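Local structure of lovastatin nonaketide synthase mokA (6AD3) at residues E83-L88 and H207-D212; D256-Y261 and A404-G409; H292-N297 and P465-L470; E418-T423 and P429-Q434. The protein builds the nonaketide chain of dihydromonacolin L on the way to monacolin K (lovastatin) as an iterative polyketide synthase, of which this chain is the condensation domain. The protein carries 1 engineered substitution. All blocks are in the same frame, centred on the assembly; numbering follows the deposited sequence.

Contact 1 (E83-L88 and H207-D212); sequences EYAWRL and HRFVGD
Ala-85 and Trp-86 of helix 80-91 pack against Arg-208 and Phe-209, an apolar helix-to-loop contact on the signature loop of the condensation domain itself, where HRFVGD from His-207 to Asp-212 supplies the first six positions of the HHxxxDG motif and Arg-208 takes the second histidine position. The Ala-85 methyl does double duty: CB lies 3.9 Å from Arg-208 CG and 3.9 Å from Phe-209 CE1. Phe-209 meets the helix with the edge of its ring, CZ coming within 3.7 Å of Trp-86 CB. The Trp-86 side chain, with CG turned beside its own carbonyl carbon (chi1 170°), follows with CE3, which is 3.8 Å from Phe-209 CZ, while its indole NE1 is satisfied by Ala-142 O. On one face of the phenyl ring sits His-207, whose NE2 lies 3.5 Å above the plane of the Phe-209 ring, over its centre. Arg-208 touches the helix only with the aliphatic start of its chain. Bends at chi2 and chi3 carry the guanidinium back along its own segment, where NH2 donates to Gly-211 O (2.8 Å, 160°) in the guanidinium plane and NH1 forms a salt bridge with Glu-462. The loop joins strand 199-206 to helix 213-227, which Asp-212 N-caps through Thr-215 N; strand 145-150 adds Leu-145 to both aromatic side chains, and Phe-133 of strand 131-135 meets the Phe-209 ring.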
loop_
_atom_site.group_PDB
_atom_site.type_symbol
_atom_site.label_atom_id
_atom_site.label_comp_id
_atom_site.label_asym_id
_atom_site.label_seq_id
_atom_site.Cartn_x
_atom_site.Cartn_y
_atom_site.Cartn_z
ATOM N N GLU A 83 5.967 -14.077 3.750
ATOM C CA GLU A 83 5.574 -15.404 3.385
ATOM C C GLU A 83 4.291 -15.423 2.547
ATOM O O GLU A 83 4.237 -16.088 1.513
ATOM C CB GLU A 83 5.410 -16.263 4.649
ATOM C CG GLU A 83 4.956 -17.685 4.372
ATOM C CD GLU A 83 4.871 -18.547 5.641
ATOM O OE1 GLU A 83 5.484 -18.220 6.670
ATOM O OE2 GLU A 83 4.089 -19.497 5.636
ATOM N N TYR A 84 3.290 -14.620 2.929
ATOM C CA TYR A 84 2.050 -14.577 2.151
ATOM C C TYR A 84 2.312 -13.914 0.782
ATOM O O TYR A 84 1.892 -14.393 -0.244
ATOM C CB TYR A 84 0.939 -13.823 2.895
ATOM C CG TYR A 84 -0.413 -13.904 2.164
ATOM C CD1 TYR A 84 -1.150 -15.100 2.153
ATOM C CD2 TYR A 84 -0.886 -12.830 1.439
ATOM C CE1 TYR A 84 -2.346 -15.192 1.463
ATOM C CE2 TYR A 84 -2.066 -12.898 0.724
ATOM C CZ TYR A 84 -2.809 -14.071 0.743
ATOM O OH TYR A 84 -3.926 -14.130 -0.037
ATOM N N ALA A 85 3.112 -12.885 0.789
ATOM C CA ALA A 85 3.493 -12.245 -0.445
ATOM C C ALA A 85 4.240 -13.216 -1.383
ATOM O O ALA A 85 4.017 -13.215 -2.582
ATOM C CB ALA A 85 4.337 -11.030 -0.128
ATOM N N TRP A 86 5.086 -14.062 -0.826
ATOM C CA TRP A 86 5.784 -15.075 -1.622
ATOM C C TRP A 86 4.771 -16.032 -2.282
ATOM O O TRP A 86 4.888 -16.367 -3.475
ATOM C CB TRP A 86 6.754 -15.825 -0.731
ATOM C CG TRP A 86 7.357 -17.048 -1.352
ATOM C CD1 TRP A 86 7.261 -18.332 -0.885
ATOM C CD2 TRP A 86 8.152 -17.112 -2.542
ATOM N NE1 TRP A 86 7.983 -19.184 -1.694
ATOM C CE2 TRP A 86 8.525 -18.468 -2.724
ATOM C CE3 TRP A 86 8.537 -16.172 -3.505
ATOM C CZ2 TRP A 86 9.260 -18.907 -3.841
ATOM C CZ3 TRP A 86 9.305 -16.602 -4.601
ATOM C CH2 TRP A 86 9.651 -17.965 -4.756
ATOM N N ARG A 87 3.710 -16.385 -1.554
ATOM C CA ARG A 87 2.697 -17.262 -2.148
ATOM C C ARG A 87 1.975 -16.565 -3.272
ATOM O O ARG A 87 1.671 -17.194 -4.285
ATOM C CB ARG A 87 1.692 -17.716 -1.100
ATOM C CG ARG A 87 2.289 -18.559 0.008
ATOM C CD ARG A 87 1.206 -19.027 0.963
ATOM N NE ARG A 87 1.745 -19.404 2.265
ATOM C CZ ARG A 87 2.211 -20.610 2.577
ATOM N NH1 ARG A 87 2.285 -21.561 1.663
ATOM N NH2 ARG A 87 2.662 -20.845 3.795
ATOM N N LEU A 88 1.697 -15.258 -3.121
ATOM C CA LEU A 88 1.083 -14.496 -4.222
ATOM C C LEU A 88 2.018 -14.515 -5.404
ATOM O O LEU A 88 1.580 -14.638 -6.546
ATOM C CB LEU A 88 0.758 -13.040 -3.815
ATOM C CG LEU A 88 -0.295 -12.785 -2.743
ATOM C CD1 LEU A 88 -0.313 -11.314 -2.294
ATOM C CD2 LEU A 88 -1.666 -13.206 -3.235
ATOM N N HIS A 207 11.479 -4.400 -4.618
ATOM C CA HIS A 207 10.761 -5.645 -4.506
ATOM C C HIS A 207 9.874 -5.587 -3.284
ATOM O O HIS A 207 10.220 -4.966 -2.273
ATOM C CB HIS A 207 11.720 -6.827 -4.429
ATOM C CG HIS A 207 11.036 -8.154 -4.515
ATOM N ND1 HIS A 207 10.888 -8.859 -5.692
ATOM C CD2 HIS A 207 10.471 -8.906 -3.553
ATOM C CE1 HIS A 207 10.224 -9.967 -5.453
ATOM N NE2 HIS A 207 9.936 -10.009 -4.169
ATOM N N ARG A 208 8.720 -6.257 -3.375
ATOM C CA ARG A 208 7.753 -6.322 -2.270
ATOM C C ARG A 208 8.398 -6.694 -0.942
ATOM O O ARG A 208 7.997 -6.187 0.082
ATOM C CB ARG A 208 6.672 -7.324 -2.616
ATOM C CG ARG A 208 5.673 -7.682 -1.507
ATOM C CD ARG A 208 4.658 -6.609 -1.262
ATOM N NE ARG A 208 5.213 -5.439 -0.583
ATOM C CZ ARG A 208 4.550 -4.311 -0.375
ATOM N NH1 ARG A 208 3.320 -4.173 -0.811
ATOM N NH2 ARG A 208 5.117 -3.299 0.266
ATOM N N PHE A 209 9.333 -7.641 -0.952
ATOM C CA PHE A 209 9.803 -8.202 0.271
ATOM C C PHE A 209 10.622 -7.218 1.147
ATOM O O PHE A 209 10.882 -7.530 2.325
ATOM C CB PHE A 209 10.678 -9.433 0.013
ATOM C CG PHE A 209 9.957 -10.634 -0.543
ATOM C CD1 PHE A 209 8.586 -10.665 -0.665
ATOM C CD2 PHE A 209 10.695 -11.723 -1.017
ATOM C CE1 PHE A 209 7.967 -11.710 -1.274
ATOM C CE2 PHE A 209 10.061 -12.777 -1.627
ATOM C CZ PHE A 209 8.693 -12.798 -1.702
ATOM N N VAL A 210 11.104 -6.113 0.577
ATOM C CA VAL A 210 12.094 -5.239 1.258
ATOM C C VAL A 210 11.607 -3.840 1.575
ATOM O O VAL A 210 12.351 -3.059 2.151
ATOM C CB VAL A 210 13.450 -5.161 0.530
ATOM C CG1 VAL A 210 14.041 -6.574 0.380
ATOM C CG2 VAL A 210 13.296 -4.505 -0.851
ATOM N N GLY A 211 10.376 -3.523 1.187
ATOM C CA GLY A 211 9.877 -2.182 1.391
ATOM C C GLY A 211 8.396 -2.018 1.532
ATOM O O GLY A 211 7.633 -2.993 1.525
ATOM N N ASP A 212 8.005 -0.747 1.731
ATOM C CA ASP A 212 6.590 -0.312 1.784
ATOM C C ASP A 212 6.588 1.202 1.949
ATOM O O ASP A 212 7.633 1.818 1.864
ATOM C CB ASP A 212 5.761 -1.023 2.921
ATOM C CG ASP A 212 6.234 -0.702 4.353
ATOM O OD1 ASP A 212 6.920 0.311 4.610
ATOM O OD2 ASP A 212 5.844 -1.471 5.270
#

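Contact 2 (D256-Y261 and A404-G409); sequences DADLAY and ARVPYG
With chi1 at -177°, Val-406 spreads its two methyls along helix 256-266: CG1 stands trans to the backbone N and reaches Leu-259, while CG2 lies beside that N and meets Asp-258. Leu-259 has its CG beside its own N (chi1 -77°), and an extended chi2 helps send CD2 forward to 3.5 Å from Val-406 CG1. The two side chains cross at about a right angle, so the touch is made by methyl ends and not along their lengths. Tighter still is the approach of Val-406 CG2 to Asp-258 CB, 3.4 Å, which sets the methyl against the methylene of an acidic residue. The carboxylate of Asp-258 is directed past the valine: OD1 accepts a bond from His-403 ND1, just ahead of the loop, and OD2 lies 4.4 Å from Arg-405 CB. Arg-405 NE stays 5.3 Å from Asp-258 OD2, so the opposite charges may attract but form no salt bridge. Asn-371 bonds to both Val-406 O and Tyr-408 N, bracing the run into helix 408-414, whose N-cap position Pro-407 occupies. Leu-259 also touches Val-410 and the side chain of Arg-414, and Leu-250 of helix 239-251. This is plain helix-to-loop packing, joining the first turn of helix 256-266 to the loop that leads from helix 386-401 into helix 408-414 of the condensation domain.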
loop_
_atom_site.group_PDB
_atom_site.type_symbol
_atom_site.label_atom_id
_atom_site.label_comp_id
_atom_site.label_asym_id
_atom_site.label_seq_id
_atom_site.Cartn_x
_atom_site.Cartn_y
_atom_site.Cartn_z
ATOM N N ASP A 256 -3.891 -14.845 19.632
ATOM C CA ASP A 256 -5.100 -15.669 19.556
ATOM C C ASP A 256 -6.360 -14.850 19.759
ATOM O O ASP A 256 -7.347 -15.083 19.075
ATOM C CB ASP A 256 -5.050 -16.830 20.558
ATOM C CG ASP A 256 -4.170 -17.979 20.078
ATOM O OD1 ASP A 256 -3.686 -17.940 18.926
ATOM O OD2 ASP A 256 -3.939 -18.916 20.872
ATOM N N ALA A 257 -6.325 -13.867 20.659
ATOM C CA ALA A 257 -7.515 -13.026 20.901
ATOM C C ALA A 257 -7.832 -12.123 19.697
ATOM O O ALA A 257 -9.017 -11.919 19.335
ATOM C CB ALA A 257 -7.332 -12.194 22.151
ATOM N N ASP A 258 -6.783 -11.661 19.018
ATOM C CA ASP A 258 -6.960 -10.853 17.809
ATOM C C ASP A 258 -7.512 -11.680 16.675
ATOM O O ASP A 258 -8.466 -11.267 15.973
ATOM C CB ASP A 258 -5.644 -10.188 17.407
ATOM C CG ASP A 258 -5.145 -9.190 18.437
ATOM O OD1 ASP A 258 -5.954 -8.614 19.169
ATOM O OD2 ASP A 258 -3.917 -9.028 18.557
ATOM N N LEU A 259 -6.986 -12.886 16.531
ATOM C CA LEU A 259 -7.501 -13.821 15.556
ATOM C C LEU A 259 -8.971 -14.171 15.782
ATOM O O LEU A 259 -9.756 -14.163 14.843
ATOM C CB LEU A 259 -6.644 -15.084 15.538
ATOM C CG LEU A 259 -5.318 -14.933 14.800
ATOM C CD1 LEU A 259 -4.440 -16.136 15.112
ATOM C CD2 LEU A 259 -5.510 -14.755 13.308
ATOM N N ALA A 260 -9.370 -14.342 17.036
ATOM C CA ALA A 260 -10.759 -14.679 17.338
ATOM C C ALA A 260 -11.671 -13.501 17.021
ATOM O O ALA A 260 -12.787 -13.690 16.545
ATOM C CB ALA A 260 -10.919 -15.094 18.812
ATOM N N TYR A 261 -11.179 -12.290 17.237
ATOM C CA TYR A 261 -11.935 -11.088 16.892
ATOM C C TYR A 261 -12.232 -11.047 15.407
ATOM O O TYR A 261 -13.379 -10.890 14.997
ATOM C CB TYR A 261 -11.158 -9.838 17.283
ATOM C CG TYR A 261 -11.763 -8.564 16.790
ATOM C CD1 TYR A 261 -12.783 -7.951 17.491
ATOM C CD2 TYR A 261 -11.313 -7.955 15.621
ATOM C CE1 TYR A 261 -13.300 -6.740 17.084
ATOM C CE2 TYR A 261 -11.851 -6.748 15.185
ATOM C CZ TYR A 261 -12.875 -6.171 15.898
ATOM O OH TYR A 261 -13.409 -4.960 15.499
ATOM N N ALA A 404 -4.943 -4.894 15.589
ATOM C CA ALA A 404 -4.316 -4.615 14.288
ATOM C C ALA A 404 -3.077 -5.475 13.954
ATOM O O ALA A 404 -2.566 -5.371 12.860
ATOM C CB ALA A 404 -3.931 -3.148 14.194
ATOM N N ARG A 405 -2.551 -6.218 14.928
ATOM C CA ARG A 405 -1.244 -6.869 14.776
ATOM C C ARG A 405 -1.269 -8.154 13.942
ATOM O O ARG A 405 -0.226 -8.699 13.606
ATOM C CB ARG A 405 -0.665 -7.200 16.133
ATOM C CG ARG A 405 -0.269 -5.995 16.956
ATOM C CD ARG A 405 0.250 -6.458 18.318
ATOM N NE ARG A 405 -0.032 -5.509 19.394
ATOM C CZ ARG A 405 0.785 -4.524 19.750
ATOM N NH1 ARG A 405 1.926 -4.332 19.096
ATOM N NH2 ARG A 405 0.460 -3.725 20.755
ATOM N N VAL A 406 -2.439 -8.622 13.558
ATOM C CA VAL A 406 -2.520 -9.832 12.800
ATOM C C VAL A 406 -2.260 -9.597 11.302
ATOM O O VAL A 406 -3.048 -8.918 10.644
ATOM C CB VAL A 406 -3.888 -10.487 12.961
ATOM C CG1 VAL A 406 -3.927 -11.793 12.201
ATOM C CG2 VAL A 406 -4.161 -10.731 14.418
ATOM N N PRO A 407 -1.178 -10.190 10.758
ATOM C CA PRO A 407 -0.964 -10.078 9.303
ATOM C C PRO A 407 -2.121 -10.758 8.525
ATOM O O PRO A 407 -2.568 -11.838 8.912
ATOM C CB PRO A 407 0.339 -10.831 9.084
ATOM C CG PRO A 407 1.066 -10.739 10.401
ATOM C CD PRO A 407 -0.026 -10.811 11.431
ATOM N N TYR A 408 -2.715 -10.062 7.567
ATOM C CA TYR A 408 -4.008 -10.528 7.007
ATOM C C TYR A 408 -3.864 -11.924 6.359
ATOM O O TYR A 408 -4.801 -12.716 6.376
ATOM C CB TYR A 408 -4.617 -9.530 6.030
ATOM C CG TYR A 408 -3.941 -9.481 4.695
ATOM C CD1 TYR A 408 -2.762 -8.765 4.514
ATOM C CD2 TYR A 408 -4.510 -10.058 3.605
ATOM C CE1 TYR A 408 -2.134 -8.691 3.273
ATOM C CE2 TYR A 408 -3.880 -10.023 2.348
ATOM C CZ TYR A 408 -2.728 -9.254 2.191
ATOM O OH TYR A 408 -2.105 -9.284 0.966
ATOM N N GLY A 409 -2.682 -12.237 5.814
ATOM C CA GLY A 409 -2.463 -13.553 5.206
ATOM C C GLY A 409 -2.625 -14.689 6.206
ATOM O O GLY A 409 -3.109 -15.782 5.858
#

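Contact 3 (H292-N297 and P465-L470); sequences HARQPN and PYDVVL
Arg-294 and Asp-467 form an end-on, two-nitrogen salt bridge, and all direct touching between the segments is made by this one pair. NH2 of Arg-294 donates to Asp-467 OD1 at 2.9 Å (160°), and NH1 of Arg-294 to Asp-467 OD2 at 3.1 Å (167°); a longer, weak bond from NH1 to OD1 adds to the grip. Both oxygens are met on their syn sides, close to the guanidinium plane but somewhat out of the carboxylate plane, since the two flat groups are turned 22° against each other. A bend at chi3 presents the guanidinium edge to the aspartate and leaves NE to donate to Ala-427 O, which should fix the rotation of the group. A water links Arg-294 NH2, by a weak bond, to Pro-465 O, to which it donates at 2.9 Å. Away from this grip the contact is loose: Asp-467 is buried, whereas Arg-294 is partly exposed, and the CA atoms of the two residues are 10.5 Å apart, so only the long arginine chain spans the distance. The bidentate arginine-carboxylate pair thus ties the loop before strand 301-307 to the entry of strand 468-473, an inner strand of the six-stranded mixed sheet in the condensation domain.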
loop_
_atom_site.group_PDB
_atom_site.type_symbol
_atom_site.label_atom_id
_atom_site.label_comp_id
_atom_site.label_asym_id
_atom_site.label_seq_id
_atom_site.Cartn_x
_atom_site.Cartn_y
_atom_site.Cartn_z
ATOM N N HIS A 292 -20.926 -9.052 -17.707
ATOM C CA HIS A 292 -20.102 -10.027 -18.422
ATOM C C HIS A 292 -19.107 -10.662 -17.484
ATOM O O HIS A 292 -18.830 -10.129 -16.395
ATOM C CB HIS A 292 -19.373 -9.382 -19.590
ATOM C CG HIS A 292 -18.988 -7.965 -19.341
ATOM N ND1 HIS A 292 -19.540 -6.914 -20.040
ATOM C CD2 HIS A 292 -18.184 -7.416 -18.399
ATOM C CE1 HIS A 292 -19.048 -5.778 -19.577
ATOM N NE2 HIS A 292 -18.231 -6.055 -18.574
ATOM N N ALA A 293 -18.550 -11.788 -17.925
ATOM C CA ALA A 293 -17.665 -12.574 -17.108
ATOM C C ALA A 293 -16.470 -11.696 -16.784
ATOM O O ALA A 293 -16.082 -10.863 -17.589
ATOM C CB ALA A 293 -17.223 -13.817 -17.863
ATOM N N ARG A 294 -15.894 -11.901 -15.610
ATOM C CA ARG A 294 -14.621 -11.324 -15.264
ATOM C C ARG A 294 -13.531 -11.874 -16.184
ATOM O O ARG A 294 -13.438 -13.076 -16.370
ATOM C CB ARG A 294 -14.297 -11.640 -13.783
ATOM C CG ARG A 294 -15.382 -11.169 -12.811
ATOM C CD ARG A 294 -15.089 -11.592 -11.365
ATOM N NE ARG A 294 -13.826 -11.058 -10.885
ATOM C CZ ARG A 294 -13.711 -10.011 -10.086
ATOM N NH1 ARG A 294 -14.767 -9.363 -9.679
ATOM N NH2 ARG A 294 -12.526 -9.575 -9.746
ATOM N N GLN A 295 -12.816 -10.982 -16.860
ATOM C CA GLN A 295 -11.874 -11.368 -17.908
ATOM C C GLN A 295 -10.433 -11.407 -17.363
ATOM O O GLN A 295 -9.874 -10.356 -17.116
ATOM C CB GLN A 295 -11.953 -10.335 -19.056
ATOM C CG GLN A 295 -11.919 -10.922 -20.447
ATOM C CD GLN A 295 -13.040 -11.908 -20.691
ATOM O OE1 GLN A 295 -14.187 -11.679 -20.294
ATOM N NE2 GLN A 295 -12.701 -13.043 -21.283
ATOM N N PRO A 296 -9.802 -12.611 -17.301
ATOM C CA PRO A 296 -8.464 -12.747 -16.708
ATOM C C PRO A 296 -7.471 -11.773 -17.319
ATOM O O PRO A 296 -7.459 -11.568 -18.530
ATOM C CB PRO A 296 -8.099 -14.199 -16.999
ATOM C CG PRO A 296 -9.423 -14.898 -17.033
ATOM C CD PRO A 296 -10.346 -13.920 -17.698
ATOM N N ASN A 297 -6.839 -10.987 -16.462
ATOM C CA ASN A 297 -5.967 -9.904 -16.901
ATOM C C ASN A 297 -4.736 -9.716 -15.991
ATOM O O ASN A 297 -4.151 -8.656 -15.993
ATOM C CB ASN A 297 -6.750 -8.573 -16.917
ATOM C CG ASN A 297 -7.260 -8.190 -18.300
ATOM O OD1 ASN A 297 -8.335 -8.632 -18.731
ATOM N ND2 ASN A 297 -6.549 -7.274 -18.953
ATOM N N PRO A 465 -5.252 -7.881 -6.162
ATOM C CA PRO A 465 -6.407 -8.547 -6.746
ATOM C C PRO A 465 -7.715 -7.795 -6.555
ATOM O O PRO A 465 -8.772 -8.254 -7.031
ATOM C CB PRO A 465 -6.463 -9.873 -5.985
ATOM C CG PRO A 465 -5.878 -9.546 -4.682
ATOM C CD PRO A 465 -4.748 -8.615 -5.001
ATOM N N TYR A 466 -7.680 -6.692 -5.819
ATOM C CA TYR A 466 -8.919 -6.063 -5.348
ATOM C C TYR A 466 -9.698 -5.337 -6.470
ATOM O O TYR A 466 -9.114 -4.612 -7.272
ATOM C CB TYR A 466 -8.584 -5.115 -4.182
ATOM C CG TYR A 466 -7.926 -5.855 -3.061
ATOM C CD1 TYR A 466 -8.641 -6.767 -2.284
ATOM C CD2 TYR A 466 -6.555 -5.774 -2.855
ATOM C CE1 TYR A 466 -8.016 -7.578 -1.352
ATOM C CE2 TYR A 466 -5.935 -6.558 -1.893
ATOM C CZ TYR A 466 -6.670 -7.490 -1.172
ATOM O OH TYR A 466 -6.069 -8.301 -0.263
ATOM N N ASP A 467 -11.033 -5.468 -6.448
ATOM C CA ASP A 467 -11.889 -4.864 -7.478
ATOM C C ASP A 467 -11.717 -3.351 -7.499
ATOM O O ASP A 467 -11.666 -2.756 -8.566
ATOM C CB ASP A 467 -13.363 -5.191 -7.247
ATOM C CG ASP A 467 -13.735 -6.622 -7.624
ATOM O OD1 ASP A 467 -12.862 -7.482 -7.791
ATOM O OD2 ASP A 467 -14.939 -6.859 -7.788
ATOM N N VAL A 468 -11.698 -2.734 -6.318
ATOM C CA VAL A 468 -11.642 -1.290 -6.193
ATOM C C VAL A 468 -10.709 -0.913 -5.048
ATOM O O VAL A 468 -10.729 -1.519 -3.979
ATOM C CB VAL A 468 -13.055 -0.674 -5.967
ATOM C CG1 VAL A 468 -13.739 -1.334 -4.833
ATOM C CG2 VAL A 468 -12.986 0.843 -5.775
ATOM N N VAL A 469 -9.802 -0.013 -5.353
ATOM C CA VAL A 469 -8.831 0.459 -4.401
ATOM C C VAL A 469 -8.851 1.974 -4.448
ATOM O O VAL A 469 -8.653 2.585 -5.526
ATOM C CB VAL A 469 -7.438 -0.060 -4.688
ATOM C CG1 VAL A 469 -6.441 0.468 -3.635
ATOM C CG2 VAL A 469 -7.397 -1.593 -4.746
ATOM N N LEU A 470 -8.994 2.586 -3.279
ATOM C CA LEU A 470 -8.865 4.020 -3.116
ATOM C C LEU A 470 -7.630 4.283 -2.241
ATOM O O LEU A 470 -7.573 3.830 -1.078
ATOM C CB LEU A 470 -10.112 4.608 -2.441
ATOM C CG LEU A 470 -9.998 6.055 -1.952
ATOM C CD1 LEU A 470 -9.677 6.974 -3.098
ATOM C CD2 LEU A 470 -11.288 6.516 -1.292
HETATM O O HOH W 1 -9.537 -10.152 -9.067
#

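Contact 4 (E418-T423 and P429-Q434); sequences EVPGAT and PAPLFQ
The two loop pieces come nearest at Pro-420 and Ala-430, whose CA atoms are 6.4 Å apart, and Pro-431 next to Ala-430 turns its ring toward Pro-420. The rings cross at about a right angle, and CG of Pro-420 rests 3.7 Å from CD of Pro-431. On the other corner, Pro-431 CG lies 4.0 Å from Glu-418 O, a contact with a backbone oxygen and not with the acid, whose side chain leads away. The backbone after Pro-431 turns sharply: Phe-433 N bonds to Pro-431 O at 2.8 Å around Leu-432, whose phi and psi of 77° and -50° make this a classic gamma turn. Gln-434 then folds back, its NE2 donating to Ala-430 O at 2.9 Å (167°), while its OE1 accepts from Leu-277 N. Outside the pair, Pro-420 reaches Tyr-84 and Leu-88, and Pro-431 rests on Leu-412 and Phe-417. Pro-420 thus touches both helix 80-91 and Pro-431. Neither proline has an N-H, and the contact between the segments is van der Waals packing of the rings; polar support comes from bonds within 429-434 and from Leu-277 N.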
loop_
_atom_site.group_PDB
_atom_site.type_symbol
_atom_site.label_atom_id
_atom_site.label_comp_id
_atom_site.label_asym_id
_atom_site.label_seq_id
_atom_site.Cartn_x
_atom_site.Cartn_y
_atom_site.Cartn_z
ATOM N N GLU A 418 -8.076 -19.844 -0.475
ATOM C CA GLU A 418 -6.996 -20.092 -1.414
ATOM C C GLU A 418 -6.210 -18.792 -1.701
ATOM O O GLU A 418 -6.746 -17.683 -1.604
ATOM C CB GLU A 418 -7.574 -20.645 -2.719
ATOM C CG GLU A 418 -6.810 -21.825 -3.307
ATOM C CD GLU A 418 -7.164 -23.152 -2.653
ATOM O OE1 GLU A 418 -7.847 -23.980 -3.302
ATOM O OE2 GLU A 418 -6.691 -23.405 -1.528
ATOM N N VAL A 419 -4.939 -18.942 -2.017
ATOM C CA VAL A 419 -4.130 -17.817 -2.504
ATOM C C VAL A 419 -4.576 -17.411 -3.916
ATOM O O VAL A 419 -4.582 -18.230 -4.840
ATOM C CB VAL A 419 -2.654 -18.228 -2.553
ATOM C CG1 VAL A 419 -1.834 -17.156 -3.227
ATOM C CG2 VAL A 419 -2.135 -18.519 -1.144
ATOM N N PRO A 420 -4.930 -16.143 -4.111
ATOM C CA PRO A 420 -5.401 -15.780 -5.445
ATOM C C PRO A 420 -4.258 -15.679 -6.452
ATOM O O PRO A 420 -3.117 -15.315 -6.082
ATOM C CB PRO A 420 -6.041 -14.410 -5.233
ATOM C CG PRO A 420 -5.281 -13.820 -4.073
ATOM C CD PRO A 420 -4.892 -14.994 -3.192
ATOM N N GLY A 421 -4.566 -15.950 -7.720
ATOM C CA GLY A 421 -3.539 -16.004 -8.766
ATOM C C GLY A 421 -3.701 -14.923 -9.784
ATOM O O GLY A 421 -4.825 -14.688 -10.285
ATOM N N ALA A 422 -2.618 -14.174 -10.021
ATOM C CA ALA A 422 -2.631 -13.155 -11.047
ATOM C C ALA A 422 -2.192 -13.778 -12.368
ATOM O O ALA A 422 -0.999 -13.887 -12.647
ATOM C CB ALA A 422 -1.716 -12.003 -10.670
ATOM N N THR A 423 -3.150 -14.259 -13.141
ATOM C CA THR A 423 -2.820 -15.015 -14.358
ATOM C C THR A 423 -3.669 -14.554 -15.573
ATOM O O THR A 423 -4.577 -13.686 -15.461
ATOM C CB THR A 423 -3.054 -16.526 -14.148
ATOM O OG1 THR A 423 -4.453 -16.764 -14.011
ATOM C CG2 THR A 423 -2.342 -17.034 -12.905
ATOM N N PRO A 429 -12.407 -12.939 -7.785
ATOM C CA PRO A 429 -12.292 -11.891 -6.773
ATOM C C PRO A 429 -11.283 -12.259 -5.690
ATOM O O PRO A 429 -11.076 -13.432 -5.375
ATOM C CB PRO A 429 -13.711 -11.770 -6.213
ATOM C CG PRO A 429 -14.585 -12.538 -7.145
ATOM C CD PRO A 429 -13.725 -13.591 -7.754
ATOM N N ALA A 430 -10.703 -11.243 -5.085
ATOM C CA ALA A 430 -9.846 -11.416 -3.935
ATOM C C ALA A 430 -10.581 -12.145 -2.819
ATOM O O ALA A 430 -11.761 -11.957 -2.640
ATOM C CB ALA A 430 -9.371 -10.082 -3.456
ATOM N N PRO A 431 -9.842 -12.929 -2.004
ATOM C CA PRO A 431 -10.468 -13.530 -0.805
ATOM C C PRO A 431 -10.901 -12.523 0.219
ATOM O O PRO A 431 -10.167 -11.565 0.495
ATOM C CB PRO A 431 -9.381 -14.396 -0.212
ATOM C CG PRO A 431 -8.112 -14.045 -0.893
ATOM C CD PRO A 431 -8.414 -13.234 -2.122
ATOM N N LEU A 432 -12.102 -12.736 0.755
ATOM C CA LEU A 432 -12.613 -12.055 1.982
ATOM C C LEU A 432 -13.075 -10.623 1.778
ATOM O O LEU A 432 -14.146 -10.237 2.226
ATOM C CB LEU A 432 -11.610 -12.097 3.136
ATOM C CG LEU A 432 -12.189 -11.773 4.495
ATOM C CD1 LEU A 432 -13.210 -12.827 4.921
ATOM C CD2 LEU A 432 -11.109 -11.607 5.515
ATOM N N PHE A 433 -12.251 -9.808 1.142
ATOM C CA PHE A 433 -12.673 -8.452 0.812
ATOM C C PHE A 433 -12.197 -8.088 -0.574
ATOM O O PHE A 433 -11.129 -8.544 -0.991
ATOM C CB PHE A 433 -12.153 -7.426 1.844
ATOM C CG PHE A 433 -10.668 -7.516 2.129
ATOM C CD1 PHE A 433 -10.165 -8.488 2.995
ATOM C CD2 PHE A 433 -9.752 -6.648 1.512
ATOM C CE1 PHE A 433 -8.807 -8.583 3.250
ATOM C CE2 PHE A 433 -8.404 -6.767 1.754
ATOM C CZ PHE A 433 -7.921 -7.732 2.623
ATOM N N GLN A 434 -12.971 -7.234 -1.264
ATOM C CA GLN A 434 -12.687 -6.909 -2.669
ATOM C C GLN A 434 -12.490 -5.405 -2.871
ATOM O O GLN A 434 -12.212 -4.964 -3.970
ATOM C CB GLN A 434 -13.810 -7.400 -3.587
ATOM C CG GLN A 434 -13.966 -8.921 -3.570
ATOM C CD GLN A 434 -14.689 -9.467 -2.349
ATOM O OE1 GLN A 434 -15.750 -8.971 -1.931
ATOM N NE2 GLN A 434 -14.120 -10.510 -1.767
#

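All four contacts lie within the condensation domain. Contact 1 closes before the others open; contact 2 interleaves with contact 3, inside whose loop contact 4 is nested. Contacts 3 and 4 are neighbours, with centres about 10 Å apart, joined where Gln-434 and Val-468 lead adjacent parallel strands 435-440 and 468-473 into one sheet and where the rings of Phe-433 and Tyr-466 meet nearly parallel. Contacts 2 and 3, about 27 Å apart by centres, still touch through Tyr-408 and Tyr-466. Helix 80-91 links the signature loop of contact 1 to contacts 2 and 4: its Tyr-84 packs on both Tyr-408 and Pro-420, so that the helix rests against the part of the chain holding them.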